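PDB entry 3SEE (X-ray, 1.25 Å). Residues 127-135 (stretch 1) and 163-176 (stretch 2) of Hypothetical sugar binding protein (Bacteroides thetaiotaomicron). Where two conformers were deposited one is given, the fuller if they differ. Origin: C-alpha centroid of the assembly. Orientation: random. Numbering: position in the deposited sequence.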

ATOM      1  N   ASN A 127       3.507  17.266  -4.478  1.00 12.70           N
ATOM      2  CA  ASN A 127       4.403  16.460  -3.648  1.00 11.72           C
ATOM      3  C   ASN A 127       3.903  15.019  -3.549  1.00 10.46           C
ATOM      4  O   ASN A 127       2.707  14.756  -3.698  1.00 10.82           O
ATOM      5  CB  ASN A 127       4.467  17.011  -2.227  1.00 11.67           C
ATOM      6  CG  ASN A 127       5.143  18.356  -2.120  1.00 14.42           C
ATOM      7  OD1 ASN A 127       5.977  18.754  -2.945  1.00 17.99           O
ATOM      8  ND2 ASN A 127       4.816  19.049  -1.041  1.00 15.06           N
ATOM      9  N   THR A 128       4.844  14.127  -3.278  1.00  9.79           N
ATOM     10  CA  THR A 128       4.541  12.721  -2.991  1.00  9.16           C
ATOM     11  C   THR A 128       5.295  12.366  -1.711  1.00  8.97           C
ATOM     12  O   THR A 128       6.509  12.179  -1.728  1.00  9.71           O
ATOM     13  CB  THR A 128       4.951  11.792  -4.145  1.00  9.84           C
ATOM     14  OG1 THR A 128       6.359  11.924  -4.382  1.00 10.04           O
ATOM     15  CG2 THR A 128       4.205  12.104  -5.443  1.00 11.60           C
ATOM     16  N   THR A 129       4.560  12.308  -0.606  1.00  8.51           N
ATOM     17  CA  THR A 129       5.128  12.156   0.731  1.00  8.23           C
ATOM     18  C   THR A 129       4.737  10.816   1.324  1.00  7.89           C
ATOM     19  O   THR A 129       3.549  10.514   1.408  1.00  7.94           O
ATOM     20  CB  THR A 129       4.602  13.274   1.660  1.00  8.54           C
ATOM     21  OG1 THR A 129       4.720  14.549   1.003  1.00  9.74           O
ATOM     22  CG2 THR A 129       5.334  13.299   2.970  1.00  9.35           C
ATOM     23  N   PHE A 130       5.717  10.015   1.710  1.00  7.62           N
ATOM     24  CA  PHE A 130       5.487   8.646   2.173  1.00  7.49           C
ATOM     25  C   PHE A 130       6.209   8.422   3.500  1.00  7.57           C
ATOM     26  O   PHE A 130       7.318   8.918   3.663  1.00  8.89           O
ATOM     27  CB  PHE A 130       6.057   7.624   1.191  1.00  7.71           C
ATOM     28  CG  PHE A 130       5.572   7.732  -0.225  1.00  7.56           C
ATOM     29  CD1 PHE A 130       6.166   8.601  -1.133  1.00  8.12           C
ATOM     30  CD2 PHE A 130       4.558   6.912  -0.682  1.00  7.96           C
ATOM     31  CE1 PHE A 130       5.763   8.628  -2.462  1.00  8.88           C
ATOM     32  CE2 PHE A 130       4.158   6.942  -2.002  1.00  8.04           C
ATOM     33  CZ  PHE A 130       4.745   7.803  -2.870  1.00  8.19           C
ATOM     34  N   PHE A 131       5.671   7.577   4.372  1.00  7.50           N
ATOM     35  CA  PHE A 131       6.488   7.091   5.479  1.00  7.65           C
ATOM     36  C   PHE A 131       7.586   6.147   4.972  1.00  7.58           C
ATOM     37  O   PHE A 131       7.388   5.394   4.014  1.00  8.05           O
ATOM     38  CB  PHE A 131       5.639   6.380   6.504  1.00  7.75           C
ATOM     39  CG  PHE A 131       4.673   7.280   7.212  1.00  7.51           C
ATOM     40  CD1 PHE A 131       5.122   8.371   7.925  1.00  8.23           C
ATOM     41  CD2 PHE A 131       3.302   7.053   7.164  1.00  8.27           C
ATOM     42  CE1 PHE A 131       4.221   9.200   8.588  1.00  8.98           C
ATOM     43  CE2 PHE A 131       2.404   7.881   7.807  1.00  9.05           C
ATOM     44  CZ  PHE A 131       2.865   8.949   8.529  1.00  9.29           C
HETATM   45  N   MSE A 132       8.750   6.216   5.595  1.00  7.66           N
HETATM   46  CA  MSE A 132       9.889   5.420   5.179  1.00  7.54           C
HETATM   47  C   MSE A 132       9.794   3.996   5.693  1.00  8.02           C
HETATM   48  O   MSE A 132       9.591   3.757   6.878  1.00  8.43           O
HETATM   49  CB  MSE A 132      11.161   6.061   5.715  1.00  8.07           C
HETATM   50  CG  MSE A 132      12.431   5.456   5.091  1.00  8.65           C
HETATM   51 SE   MSE A 132      14.053   6.061   5.980  0.75  8.27          SE
HETATM   52  CE  MSE A 132      14.149   4.690   7.352  1.00 12.40           C
ATOM     53  N   ARG A 133      10.026   3.038   4.807  1.00  8.41           N
ATOM     54  CA  ARG A 133      10.127   1.686   5.298  0.50  9.36           C
ATOM     55  C   ARG A 133      11.406   1.600   6.175  1.00  9.63           C
ATOM     56  O   ARG A 133      12.463   2.163   5.883  1.00  9.58           O
ATOM     57  CB  ARG A 133      10.002   0.641   4.181  0.50 10.51           C
ATOM     58  CG  ARG A 133      11.154   0.594   3.218  0.50 10.91           C
ATOM     59  CD  ARG A 133      10.913  -0.392   2.058  0.50  9.84           C
ATOM     60  NE  ARG A 133      12.005  -0.223   1.139  0.50  7.96           N
ATOM     61  CZ  ARG A 133      13.207  -0.766   1.285  0.50  8.58           C
ATOM     62  NH1 ARG A 133      13.482  -1.555   2.306  0.50  8.71           N
ATOM     63  NH2 ARG A 133      14.135  -0.503   0.382  0.50  8.61           N
ATOM     64  N   ARG A 134      11.268   0.950   7.307  1.00  9.92           N
ATOM     65  CA  ARG A 134      12.278   1.035   8.333  1.00 10.52           C
ATOM     66  C   ARG A 134      13.642   0.540   7.903  1.00  9.49           C
ATOM     67  O   ARG A 134      14.665   1.105   8.298  1.00 10.85           O
ATOM     68  CB  ARG A 134      11.792   0.274   9.545  1.00 12.46           C
ATOM     69  CG  ARG A 134      12.414   0.623  10.749  1.00 15.17           C
ATOM     70  CD  ARG A 134      11.584   0.247  11.958  1.00 11.57           C
ATOM     71  NE  ARG A 134      12.413   0.702  13.034  1.00 11.09           N
ATOM     72  CZ  ARG A 134      12.977  -0.074  13.934  1.00 10.84           C
ATOM     73  NH1 ARG A 134      12.778  -1.380  13.927  1.00 12.89           N
ATOM     74  NH2 ARG A 134      13.668   0.485  14.895  1.00 10.67           N
ATOM     75  N   ASP A 135      13.660  -0.486   7.056  1.00  8.68           N
ATOM     76  CA  ASP A 135      14.910  -1.063   6.579  0.50  9.15           C
ATOM     77  C   ASP A 135      15.529  -0.313   5.403  1.00  9.61           C
ATOM     78  O   ASP A 135      16.538  -0.730   4.865  1.00 11.52           O
ATOM     79  CB  ASP A 135      14.721  -2.545   6.221  0.50  9.01           C
ATOM     80  CG  ASP A 135      14.821  -3.444   7.422  0.50  9.45           C
ATOM     81  OD1 ASP A 135      15.694  -3.184   8.264  0.50  7.18           O
ATOM     82  OD2 ASP A 135      14.009  -4.390   7.547  0.50 10.59           O
TER
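Stretch 2 (163-176) VVYYDMGQVVNAIS

Stretch 2 runs against stretch 1 as an antiparallel partner in two pieces. Strand 163-167 comes in first, a type I turn from Asp 167 to Gln 170 bends the chain, and a short strand through 171 and 172 leaves on a new course. Their axes pass strand 130-133 at 4.8 and 4.3 Å, with N-to-C directions at 123° and 108° to it.

Stretch 1 makes its first contacts in an extended loop. At Thr 128 the direct pairing is slack, and water does the joining: water 1 accepts from Thr 128 N (2.9 Å) and donates to Asn 173 O (2.7 Å), while water 2 lies 2.8 Å from Thr 128 OG1 and accepts from Ile 175 N at 2.9 Å. Thr 129 points away, and its CG2 only grazes Val 171 CB at 4.2 Å.

Regular pairing begins at Phe 130, which exchanges two backbone bonds with Val 172: Phe 130 N to Val 172 O is 3.0 Å, and Val 172 N to Phe 130 O is 2.9 Å. The two side chains share a face of the sheet, with Phe 130 CB 4.0 Å from Val 172 CG1. The m rotamer of Phe 130 carries its ring on to Ile 175, where CZ meets CB at 3.7 Å.

Phe 131 faces Val 171 in a non-hydrogen-bonded pair, CA to CA 4.5 Å, and their side chains diverge. The Phe 131 ring still touches Val 171, its CD1 4.0 Å from Val 171 CG1, and one face receives the corner: Met 168, a selenomethionine, sets CG 3.6 Å from the centroid of the Phe 131 ring, almost on the ring normal, and SE lies over the face at 4.3 Å from that centroid.

Met 132, also selenomethionine, spans the turn. Its N donates to Gln 170 O at 3.0 Å, and its O accepts from Asp 167 N at 2.9 Å, so one residue holds both ends of the bend. The turn is braced internally by Gln 170 N to Asp 167 O (3.1 Å) and Gly 169 N to Asp 167 OD1 (2.8 Å).

At Arg 133 the backbones close in, with Arg 133 CA 4.3 Å from Tyr 166 CA. Arg 133 CB packs 3.6 Å from Tyr 166 CE2, while the guanidinium leads away to partners elsewhere in the structure.

Arg 134 points toward stretch 2 and ends the pairing with a straight bond from its N to Tyr 165 O, 2.9 Å. Its CD lies 3.9 Å from Tyr 165 CB, and water 3 links Arg 134 NE (3.0 Å) to Asp 167 OD2 (2.7 Å). The rule is economical: backbone bonds set the register, and an aromatic ring cushions the corner.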

ATOM      1  N   VAL A 163       4.947  -9.030   6.140  1.00  8.14           N
ATOM      2  CA  VAL A 163       5.272  -8.194   7.306  0.50  8.24           C
ATOM      3  C   VAL A 163       6.241  -7.119   6.893  1.00  9.27           C
ATOM      4  O   VAL A 163       7.271  -7.437   6.292  1.00 10.77           O
ATOM      5  CB  VAL A 163       6.021  -8.964   8.397  0.50  8.14           C
ATOM      6  CG1 VAL A 163       6.376  -8.016   9.546  0.50  9.05           C
ATOM      7  CG2 VAL A 163       5.155 -10.157   8.884  0.50  8.11           C
ATOM      8  N   VAL A 164       5.959  -5.860   7.241  1.00  8.70           N
ATOM      9  CA  VAL A 164       6.897  -4.789   6.994  1.00  8.87           C
ATOM     10  C   VAL A 164       6.763  -3.743   8.092  1.00  8.96           C
ATOM     11  O   VAL A 164       5.654  -3.330   8.442  1.00  9.83           O
ATOM     12  CB  VAL A 164       6.740  -4.182   5.587  1.00  9.37           C
ATOM     13  CG1 VAL A 164       5.316  -3.709   5.312  1.00 10.73           C
ATOM     14  CG2 VAL A 164       7.762  -3.027   5.392  1.00 11.67           C
ATOM     15  N   TYR A 165       7.917  -3.282   8.588  1.00  8.20           N
ATOM     16  CA  TYR A 165       7.958  -2.159   9.519  1.00  8.27           C
ATOM     17  C   TYR A 165       8.184  -0.847   8.809  1.00  7.90           C
ATOM     18  O   TYR A 165       9.016  -0.752   7.891  1.00  8.76           O
ATOM     19  CB  TYR A 165       9.075  -2.357  10.570  1.00  8.82           C
ATOM     20  CG  TYR A 165       8.706  -3.249  11.729  1.00 10.98           C
ATOM     21  CD1 TYR A 165       8.482  -4.587  11.545  1.00 12.05           C
ATOM     22  CD2 TYR A 165       8.546  -2.729  13.005  1.00 13.60           C
ATOM     23  CE1 TYR A 165       8.116  -5.408  12.616  1.00 13.84           C
ATOM     24  CE2 TYR A 165       8.202  -3.550  14.080  1.00 14.93           C
ATOM     25  CZ  TYR A 165       7.985  -4.867  13.850  1.00 13.96           C
ATOM     26  OH  TYR A 165       7.626  -5.680  14.913  1.00 19.40           O
ATOM     27  N   TYR A 166       7.445   0.146   9.263  1.00  7.91           N
ATOM     28  CA  TYR A 166       7.597   1.522   8.817  1.00  7.78           C
ATOM     29  C   TYR A 166       8.012   2.407   9.987  1.00  8.14           C
ATOM     30  O   TYR A 166       7.659   2.132  11.143  1.00  9.35           O
ATOM     31  CB  TYR A 166       6.258   2.054   8.194  1.00  7.94           C
ATOM     32  CG  TYR A 166       6.114   1.622   6.739  1.00  8.15           C
ATOM     33  CD1 TYR A 166       5.515   0.430   6.405  1.00  8.58           C
ATOM     34  CD2 TYR A 166       6.650   2.392   5.726  1.00  7.91           C
ATOM     35  CE1 TYR A 166       5.464   0.039   5.060  1.00  8.83           C
ATOM     36  CE2 TYR A 166       6.624   1.996   4.418  1.00  8.00           C
ATOM     37  CZ  TYR A 166       6.015   0.816   4.077  1.00  8.52           C
ATOM     38  OH  TYR A 166       5.965   0.350   2.772  1.00  8.84           O
ATOM     39  N   ASP A 167       8.727   3.483   9.668  1.00  8.32           N
ATOM     40  CA  ASP A 167       9.078   4.505  10.659  1.00  8.42           C
ATOM     41  C   ASP A 167       8.239   5.743  10.355  1.00  8.65           C
ATOM     42  O   ASP A 167       8.526   6.485   9.424  1.00  8.94           O
ATOM     43  CB  ASP A 167      10.565   4.823  10.593  1.00  8.91           C
ATOM     44  CG  ASP A 167      11.030   5.704  11.736  1.00 10.20           C
ATOM     45  OD1 ASP A 167      10.177   6.258  12.454  1.00 11.00           O
ATOM     46  OD2 ASP A 167      12.274   5.816  11.911  1.00 11.44           O
HETATM   47  N   MSE A 168       7.189   5.947  11.143  1.00  8.34           N
HETATM   48  CA  MSE A 168       6.363   7.141  10.964  1.00  8.73           C
HETATM   49  C   MSE A 168       7.117   8.418  11.356  1.00  9.31           C
HETATM   50  O   MSE A 168       6.652   9.526  11.050  1.00  9.85           O
HETATM   51  CB  MSE A 168       5.042   7.003  11.733  1.00  9.34           C
HETATM   52  CG  MSE A 168       3.950   6.255  11.000  1.00  9.45           C
HETATM   53 SE   MSE A 168       4.543   4.592  10.173  0.75  8.08          SE
HETATM   54  CE  MSE A 168       2.784   4.011   9.767  1.00 11.99           C
ATOM     55  N   GLY A 169       8.248   8.266  12.043  1.00  9.09           N
ATOM     56  CA  GLY A 169       9.143   9.362  12.298  1.00  9.54           C
ATOM     57  C   GLY A 169      10.049   9.799  11.158  1.00  9.21           C
ATOM     58  O   GLY A 169      10.821  10.766  11.323  1.00  9.70           O
ATOM     59  N   GLN A 170      10.001   9.115   9.999  1.00  8.99           N
ATOM     60  CA  GLN A 170      10.752   9.536   8.832  1.00  9.18           C
ATOM     61  C   GLN A 170       9.880   9.462   7.599  1.00  8.87           C
ATOM     62  O   GLN A 170       9.056   8.567   7.447  1.00  9.17           O
ATOM     63  CB  GLN A 170      12.012   8.687   8.630  1.00  9.93           C
ATOM     64  CG  GLN A 170      12.954   8.711   9.820  1.00 10.35           C
ATOM     65  CD  GLN A 170      14.188   7.913   9.576  1.00 11.92           C
ATOM     66  OE1 GLN A 170      14.326   6.773  10.092  1.00 15.00           O
ATOM     67  NE2 GLN A 170      15.081   8.472   8.815  1.00 10.82           N
ATOM     68  N   VAL A 171      10.063  10.442   6.727  1.00  8.72           N
ATOM     69  CA  VAL A 171       9.361  10.490   5.464  1.00  9.24           C
ATOM     70  C   VAL A 171      10.356  10.546   4.317  1.00  9.36           C
ATOM     71  O   VAL A 171      11.494  11.008   4.474  1.00 10.21           O
ATOM     72  CB  VAL A 171       8.343  11.655   5.382  1.00  9.97           C
ATOM     73  CG1 VAL A 171       7.145  11.415   6.295  1.00 10.51           C
ATOM     74  CG2 VAL A 171       9.025  13.008   5.703  1.00 11.15           C
ATOM     75  N   VAL A 172       9.901  10.086   3.163  1.00  9.20           N
ATOM     76  CA  VAL A 172      10.630  10.199   1.922  0.50  8.79           C
ATOM     77  C   VAL A 172       9.745  10.946   0.901  1.00  8.96           C
ATOM     78  O   VAL A 172       8.521  10.801   0.897  1.00  9.65           O
ATOM     79  CB  VAL A 172      11.152   8.795   1.495  0.50  9.52           C
ATOM     80  CG1 VAL A 172      10.035   7.779   1.292  0.50 10.03           C
ATOM     81  CG2 VAL A 172      12.076   8.861   0.302  0.50  7.87           C
ATOM     82  N   ASN A 173      10.366  11.769   0.065  1.00  9.12           N
ATOM     83  CA  ASN A 173       9.673  12.667  -0.832  1.00  9.14           C
ATOM     84  C   ASN A 173       9.465  12.094  -2.229  1.00  9.15           C
ATOM     85  O   ASN A 173       9.118  12.820  -3.153  1.00  9.98           O
ATOM     86  CB  ASN A 173      10.404  14.020  -0.905  1.00 10.16           C
ATOM     87  CG  ASN A 173      11.686  13.918  -1.683  1.00  9.91           C
ATOM     88  OD1 ASN A 173      12.147  12.810  -1.965  1.00 10.63           O
ATOM     89  ND2 ASN A 173      12.284  15.046  -2.036  1.00 11.54           N
ATOM     90  N   ALA A 174       9.604  10.775  -2.379  1.00  9.39           N
ATOM     91  CA  ALA A 174       9.395  10.122  -3.672  1.00 10.56           C
ATOM     92  C   ALA A 174       9.315   8.635  -3.456  1.00  9.68           C
ATOM     93  O   ALA A 174       9.809   8.113  -2.460  1.00 10.58           O
ATOM     94  CB  ALA A 174      10.519  10.468  -4.664  1.00 14.67           C
ATOM     95  N   ILE A 175       8.703   7.952  -4.417  1.00  9.60           N
ATOM     96  CA  ILE A 175       8.650   6.508  -4.432  1.00  9.36           C
ATOM     97  C   ILE A 175       9.798   5.891  -5.229  1.00  9.39           C
ATOM     98  O   ILE A 175      10.064   4.694  -5.150  1.00  9.55           O
ATOM     99  CB  ILE A 175       7.275   6.033  -4.977  1.00  9.63           C
ATOM    100  CG1 ILE A 175       6.924   4.611  -4.536  1.00 10.44           C
ATOM    101  CG2 ILE A 175       7.213   6.182  -6.491  1.00 12.04           C
ATOM    102  CD1 ILE A 175       5.456   4.233  -4.767  1.00 12.18           C
ATOM    103  N   SER A 176      10.499   6.737  -5.974  1.00 10.18           N
ATOM    104  CA  SER A 176      11.565   6.301  -6.852  1.00 11.73           C
ATOM    105  C   SER A 176      12.842   5.956  -6.078  1.00 10.99           C
ATOM    106  O   SER A 176      13.018   6.320  -4.920  1.00 12.16           O
ATOM    107  CB  SER A 176      11.850   7.394  -7.879  1.00 13.06           C
ATOM    108  OG  SER A 176      11.994   8.653  -7.254  1.00 18.19           O
TER
HETATM  109  O   HOH W   1       7.555  15.031  -2.806  1.00 11.90           O
HETATM  110  O   HOH W   2       6.943   9.663  -6.015  1.00 15.86           O
HETATM  111  O   HOH W   3      13.430   3.365  12.265  1.00 14.55           O
HETATM  112  O   HOH W   4      11.216  -2.221   6.888  1.00 10.26           O